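Local structure of endo-1,4-beta-mannanase (Eisenia fetida, 5Y6T) at residues Q101-A106 and V111-V116; D53-I58 and N64-W69. The protein probably hydrolyses internal beta-1,4-mannosidic bonds in mannans, as a GH5-family endo-mannanase of an earthworm. One frame throughout, in Å; residues are numbered along the deposited sequence.

Interaction 1 (Q101-A106 and V111-V116); sequences QFLDVA and VLVFIV
V113 meets F102, L103 and A106 in an apolar cluster between helix 101-106 and strand 112-116, whose segment axes approach to 8.6 Å and run nearly antiparallel. With V113 CG1 anti to the backbone N (chi1 176°), this methyl reaches the rim of the F102 ring, 3.9 Å from CE2 and near the ring plane, while CG2 is directed at A106, 3.5 Å from its CB. L103 approaches obliquely, its CD2 lying 3.6 Å from V113 CB and close to both methyls. With only a CB in place of the two methyls, as in an alanine here, the F102 edge and A106 CB would probably lose their contact with this position, opening a gap beneath the helix.

The polar part is backbone alone. V111 N donates to A106 O over 3.0 Å in an almost straight bond (176°), with the donor tilted 33° from the carbonyl plane. It ties the last turns of helix 95-108 to the start of the next strand. L159 of the neighbouring strand and I68 extend the apolar layer. Such an aliphatic and aromatic layer between an outer helix and the parallel sheet is characteristic of the (beta/alpha)8 barrel of GH5 enzymes.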
loop_
_atom_site.group_PDB
_atom_site.type_symbol
_atom_site.label_atom_id
_atom_site.label_comp_id
_atom_site.label_asym_id
_atom_site.label_seq_id
_atom_site.Cartn_x
_atom_site.Cartn_y
_atom_site.Cartn_z
ATOM N N GLN A 101 6.261 18.323 3.142
ATOM C CA GLN A 101 6.580 18.613 4.549
ATOM C C GLN A 101 6.684 17.281 5.321
ATOM O O GLN A 101 7.643 17.031 6.068
ATOM C CB GLN A 101 5.496 19.456 5.175
ATOM C CG GLN A 101 5.417 20.927 4.777
ATOM C CD GLN A 101 4.438 21.677 5.675
ATOM O OE1 GLN A 101 4.631 21.750 6.894
ATOM N NE2 GLN A 101 3.292 22.071 5.101
ATOM N N PHE A 102 5.728 16.401 5.055
ATOM C CA PHE A 102 5.655 15.099 5.766
ATOM C C PHE A 102 6.912 14.259 5.429
ATOM O O PHE A 102 7.603 13.760 6.307
ATOM C CB PHE A 102 4.376 14.389 5.346
ATOM C CG PHE A 102 4.140 13.080 6.054
ATOM C CD1 PHE A 102 3.739 13.078 7.382
ATOM C CD2 PHE A 102 4.160 11.902 5.354
ATOM C CE1 PHE A 102 3.472 11.909 8.044
ATOM C CE2 PHE A 102 3.861 10.718 5.991
ATOM C CZ PHE A 102 3.487 10.708 7.334
ATOM N N LEU A 103 7.268 14.252 4.154
ATOM C CA LEU A 103 8.416 13.536 3.676
ATOM C C LEU A 103 9.725 14.123 4.135
ATOM O O LEU A 103 10.680 13.373 4.401
ATOM C CB LEU A 103 8.414 13.435 2.146
ATOM C CG LEU A 103 7.321 12.547 1.550
ATOM C CD1 LEU A 103 7.062 12.811 0.116
ATOM C CD2 LEU A 103 7.682 11.076 1.722
ATOM N N ASP A 104 9.774 15.448 4.286
ATOM C CA ASP A 104 10.983 16.040 4.867
ATOM C C ASP A 104 11.190 15.610 6.328
ATOM O O ASP A 104 12.334 15.415 6.745
ATOM C CB ASP A 104 10.929 17.579 4.742
ATOM C CG ASP A 104 11.046 18.078 3.340
ATOM O OD1 ASP A 104 11.390 17.313 2.344
ATOM O OD2 ASP A 104 10.828 19.293 3.228
ATOM N N VAL A 105 10.092 15.557 7.102
ATOM C CA VAL A 105 10.162 15.049 8.487
ATOM C C VAL A 105 10.574 13.570 8.508
ATOM O O VAL A 105 11.419 13.142 9.296
ATOM C CB VAL A 105 8.909 15.348 9.252
ATOM C CG1 VAL A 105 8.980 14.760 10.635
ATOM C CG2 VAL A 105 8.787 16.880 9.422
ATOM N N ALA A 106 10.014 12.794 7.569
ATOM C CA ALA A 106 10.371 11.370 7.504
ATOM C C ALA A 106 11.857 11.235 7.218
ATOM O O ALA A 106 12.526 10.381 7.842
ATOM C CB ALA A 106 9.530 10.674 6.445
ATOM N N VAL A 111 12.818 7.467 8.236
ATOM C CA VAL A 111 11.605 6.667 8.011
ATOM C C VAL A 111 11.165 6.792 6.545
ATOM O O VAL A 111 11.080 7.895 6.001
ATOM C CB VAL A 111 10.486 7.191 8.907
ATOM C CG1 VAL A 111 9.140 6.595 8.599
ATOM C CG2 VAL A 111 10.855 6.991 10.363
ATOM N N LEU A 112 10.965 5.629 5.917
ATOM C CA LEU A 112 10.469 5.504 4.567
ATOM C C LEU A 112 8.938 5.517 4.545
ATOM O O LEU A 112 8.272 4.781 5.278
ATOM C CB LEU A 112 10.983 4.206 3.962
ATOM C CG LEU A 112 12.481 4.312 3.538
ATOM C CD1 LEU A 112 13.125 2.944 3.309
ATOM C CD2 LEU A 112 12.653 5.207 2.322
ATOM N N VAL A 113 8.384 6.302 3.646
ATOM C CA VAL A 113 6.943 6.545 3.542
ATOM C C VAL A 113 6.376 5.874 2.298
ATOM O O VAL A 113 6.900 6.049 1.199
ATOM C CB VAL A 113 6.685 8.051 3.460
ATOM C CG1 VAL A 113 5.223 8.385 3.245
ATOM C CG2 VAL A 113 7.102 8.709 4.812
ATOM N N PHE A 114 5.281 5.149 2.487
ATOM C CA PHE A 114 4.535 4.524 1.410
ATOM C C PHE A 114 3.171 5.158 1.344
ATOM O O PHE A 114 2.427 5.138 2.327
ATOM C CB PHE A 114 4.503 3.005 1.587
ATOM C CG PHE A 114 5.893 2.381 1.510
ATOM C CD1 PHE A 114 6.792 2.463 2.587
ATOM C CD2 PHE A 114 6.353 1.836 0.337
ATOM C CE1 PHE A 114 8.103 1.933 2.506
ATOM C CE2 PHE A 114 7.642 1.313 0.260
ATOM C CZ PHE A 114 8.527 1.416 1.325
ATOM N N ILE A 115 2.851 5.680 0.187
ATOM C CA ILE A 115 1.664 6.563 -0.029
ATOM C C ILE A 115 0.617 5.858 -0.858
ATOM O O ILE A 115 0.882 5.495 -1.990
ATOM C CB ILE A 115 2.036 7.900 -0.707
ATOM C CG1 ILE A 115 3.204 8.598 0.026
ATOM C CG2 ILE A 115 0.836 8.826 -0.775
ATOM C CD1 ILE A 115 3.790 9.785 -0.709
ATOM N N VAL A 116 -0.562 5.700 -0.260
ATOM C CA VAL A 116 -1.685 5.028 -0.865
ATOM C C VAL A 116 -2.697 6.019 -1.413
ATOM O O VAL A 116 -3.314 6.736 -0.654
ATOM C CB VAL A 116 -2.370 4.049 0.123
ATOM C CG1 VAL A 116 -3.394 3.268 -0.631
ATOM C CG2 VAL A 116 -1.373 3.079 0.770
#

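Interaction 2 (D53-I58 and N64-W69); sequences DYIVRI and NSLRIW
Behind L66, which packs on I55 and I58, strand 65-69 carries two flat groups: W69 NE1 lies 3.4 Å above one face of the R67 guanidinium, offset toward its rim, while R67 NH1 sits at the edge of the indole, in its plane. The two groups are therefore turned steeply against each other. This is a helix-to-strand layer of the beta-alpha-beta unit 20-28, 42-60, 65-72 in the GH5 (beta/alpha)8 barrel, and R67 belongs to the barrel's inner side. E163 and E297 form salt bridges with its NH2 and NH1, and N166 and N28 add hydrogen bonds, a network that probably fixes the guanidinium's rotation.

On the helix side the contact is apolar. L66 has its CG in the crowded position between backbone N and carbonyl carbon (chi1 70°), which carries CD2 to within 3.8 Å of I55 CG1 as the two chains cross obliquely. I58 CD1 comes alongside the base of the leucine, 4.2 Å from L66 CB. F102 of the next helix touches L66 as well.

Farther out on the helix, R57 NE bridges to D53 OD2 at 2.9 Å, one turn away, reaching it from above the carboxylate plane with a bent angle of 143°. At the strand's beginning, S65 OG donates to N64 OD1 at 2.9 Å; W324 NE1 also bonds that hydroxyl. On the helix-facing side of the same residue, the CG2 methyl of I58 rests 3.8 Å from S65 O.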
loop_
_atom_site.group_PDB
_atom_site.type_symbol
_atom_site.label_atom_id
_atom_site.label_comp_id
_atom_site.label_asym_id
_atom_site.label_seq_id
_atom_site.Cartn_x
_atom_site.Cartn_y
_atom_site.Cartn_z
ATOM N N ASP A 53 4.270 13.646 14.506
ATOM C CA ASP A 53 4.442 12.946 15.733
ATOM C C ASP A 53 4.409 11.423 15.450
ATOM O O ASP A 53 5.174 10.683 16.059
ATOM C CB ASP A 53 3.369 13.384 16.737
ATOM C CG ASP A 53 3.533 12.784 18.106
ATOM O OD1 ASP A 53 4.560 13.011 18.743
ATOM O OD2 ASP A 53 2.639 12.045 18.508
ATOM N N TYR A 54 3.574 10.949 14.516
ATOM C CA TYR A 54 3.599 9.504 14.259
ATOM C C TYR A 54 4.954 9.088 13.731
ATOM O O TYR A 54 5.456 8.013 14.050
ATOM C CB TYR A 54 2.552 9.125 13.242
ATOM C CG TYR A 54 1.177 9.048 13.780
ATOM C CD1 TYR A 54 0.844 8.130 14.741
ATOM C CD2 TYR A 54 0.173 9.826 13.231
ATOM C CE1 TYR A 54 -0.480 8.050 15.202
ATOM C CE2 TYR A 54 -1.127 9.740 13.673
ATOM C CZ TYR A 54 -1.433 8.856 14.647
ATOM O OH TYR A 54 -2.734 8.802 15.014
ATOM N N ILE A 55 5.543 9.916 12.870
ATOM C CA ILE A 55 6.867 9.580 12.295
ATOM C C ILE A 55 7.896 9.444 13.384
ATOM O O ILE A 55 8.672 8.478 13.480
ATOM C CB ILE A 55 7.338 10.681 11.362
ATOM C CG1 ILE A 55 6.543 10.737 10.059
ATOM C CG2 ILE A 55 8.782 10.455 10.972
ATOM C CD1 ILE A 55 6.841 11.952 9.231
ATOM N N VAL A 56 7.921 10.461 14.238
ATOM C CA VAL A 56 8.847 10.427 15.369
ATOM C C VAL A 56 8.684 9.203 16.326
ATOM O O VAL A 56 9.704 8.537 16.669
ATOM C CB VAL A 56 8.821 11.777 16.175
ATOM C CG1 VAL A 56 9.814 11.697 17.331
ATOM C CG2 VAL A 56 9.233 12.961 15.250
ATOM N N ARG A 57 7.454 8.930 16.706
ATOM C CA ARG A 57 7.114 7.867 17.640
ATOM C C ARG A 57 7.388 6.503 17.035
ATOM O O ARG A 57 7.929 5.645 17.709
ATOM C CB ARG A 57 5.689 8.011 18.093
ATOM C CG ARG A 57 5.526 9.279 18.946
ATOM C CD ARG A 57 4.324 9.226 19.850
ATOM N NE ARG A 57 3.057 9.290 19.156
ATOM C CZ ARG A 57 2.080 8.404 19.264
ATOM N NH1 ARG A 57 2.221 7.328 20.005
ATOM N NH2 ARG A 57 0.947 8.598 18.611
ATOM N N ILE A 58 7.141 6.359 15.721
ATOM C CA ILE A 58 7.491 5.111 15.044
ATOM C C ILE A 58 8.998 4.870 15.056
ATOM O O ILE A 58 9.439 3.770 15.428
ATOM C CB ILE A 58 6.873 5.076 13.621
ATOM C CG1 ILE A 58 5.363 4.903 13.748
ATOM C CG2 ILE A 58 7.559 3.982 12.800
ATOM C CD1 ILE A 58 4.586 5.099 12.482
ATOM N N ASN A 64 11.036 1.664 10.797
ATOM C CA ASN A 64 11.714 2.407 9.733
ATOM C C ASN A 64 10.846 2.830 8.589
ATOM O O ASN A 64 11.364 3.265 7.566
ATOM C CB ASN A 64 12.903 1.588 9.198
ATOM C CG ASN A 64 12.487 0.270 8.546
ATOM O OD1 ASN A 64 11.298 0.108 8.121
ATOM N ND2 ASN A 64 13.405 -0.704 8.534
ATOM N N SER A 65 9.541 2.660 8.741
ATOM C CA SER A 65 8.642 2.896 7.650
ATOM C C SER A 65 7.240 3.056 8.132
ATOM O O SER A 65 6.880 2.715 9.266
ATOM C CB SER A 65 8.772 1.761 6.626
ATOM O OG SER A 65 8.550 0.507 7.263
ATOM N N LEU A 66 6.402 3.528 7.203
ATOM C CA LEU A 66 5.002 3.726 7.454
ATOM C C LEU A 66 4.203 3.708 6.165
ATOM O O LEU A 66 4.718 4.043 5.112
ATOM C CB LEU A 66 4.741 5.016 8.283
ATOM C CG LEU A 66 4.962 6.368 7.635
ATOM C CD1 LEU A 66 3.805 6.843 6.740
ATOM C CD2 LEU A 66 5.326 7.359 8.677
ATOM N N ARG A 67 2.931 3.382 6.280
ATOM C CA ARG A 67 1.988 3.421 5.167
ATOM C C ARG A 67 0.863 4.375 5.501
ATOM O O ARG A 67 0.259 4.282 6.556
ATOM C CB ARG A 67 1.436 2.008 4.900
ATOM C CG ARG A 67 0.449 1.876 3.734
ATOM C CD ARG A 67 0.316 0.376 3.428
ATOM N NE ARG A 67 -0.672 0.058 2.397
ATOM C CZ ARG A 67 -1.905 -0.380 2.643
ATOM N NH1 ARG A 67 -2.433 -0.415 3.882
ATOM N NH2 ARG A 67 -2.663 -0.729 1.598
ATOM N N ILE A 68 0.581 5.290 4.603
ATOM C CA ILE A 68 -0.391 6.345 4.847
ATOM C C ILE A 68 -1.278 6.548 3.618
ATOM O O ILE A 68 -0.850 6.410 2.442
ATOM C CB ILE A 68 0.315 7.680 5.209
ATOM C CG1 ILE A 68 -0.745 8.697 5.700
ATOM C CG2 ILE A 68 1.193 8.233 4.077
ATOM C CD1 ILE A 68 -0.154 9.785 6.574
ATOM N N TRP A 69 -2.520 6.893 3.866
ATOM C CA TRP A 69 -3.533 6.958 2.808
ATOM C C TRP A 69 -3.921 8.390 2.521
ATOM O O TRP A 69 -4.000 9.216 3.456
ATOM C CB TRP A 69 -4.770 6.210 3.219
ATOM C CG TRP A 69 -4.661 4.738 3.475
ATOM C CD1 TRP A 69 -3.529 3.961 3.518
ATOM C CD2 TRP A 69 -5.751 3.858 3.722
ATOM N NE1 TRP A 69 -3.867 2.641 3.837
ATOM C CE2 TRP A 69 -5.224 2.565 3.954
ATOM C CE3 TRP A 69 -7.141 4.030 3.814
ATOM C CZ2 TRP A 69 -6.045 1.458 4.244
ATOM C CZ3 TRP A 69 -7.933 2.932 4.081
ATOM C CH2 TRP A 69 -7.391 1.668 4.299
#

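Overall arrangement
Interactions 2 and 1 follow each other along the chain, the first closing before the second opens, and their centres lie about 8 Å apart. Each joins a helix, 42-60 or 95-108, to the strand that follows it, and the two strands, 65-72 and 112-119, are parallel neighbours in the barrel sheet. The strands are probably hydrogen-bonded through F114 N to L66 O (2.9 Å) and V116 N to I68 O (2.8 Å). On the outer side F102 touches I55, bridging the two helices and merging the two apolar layers. On the inner side V116 packs on R67, so the adjoining units are joined on both faces of the sheet.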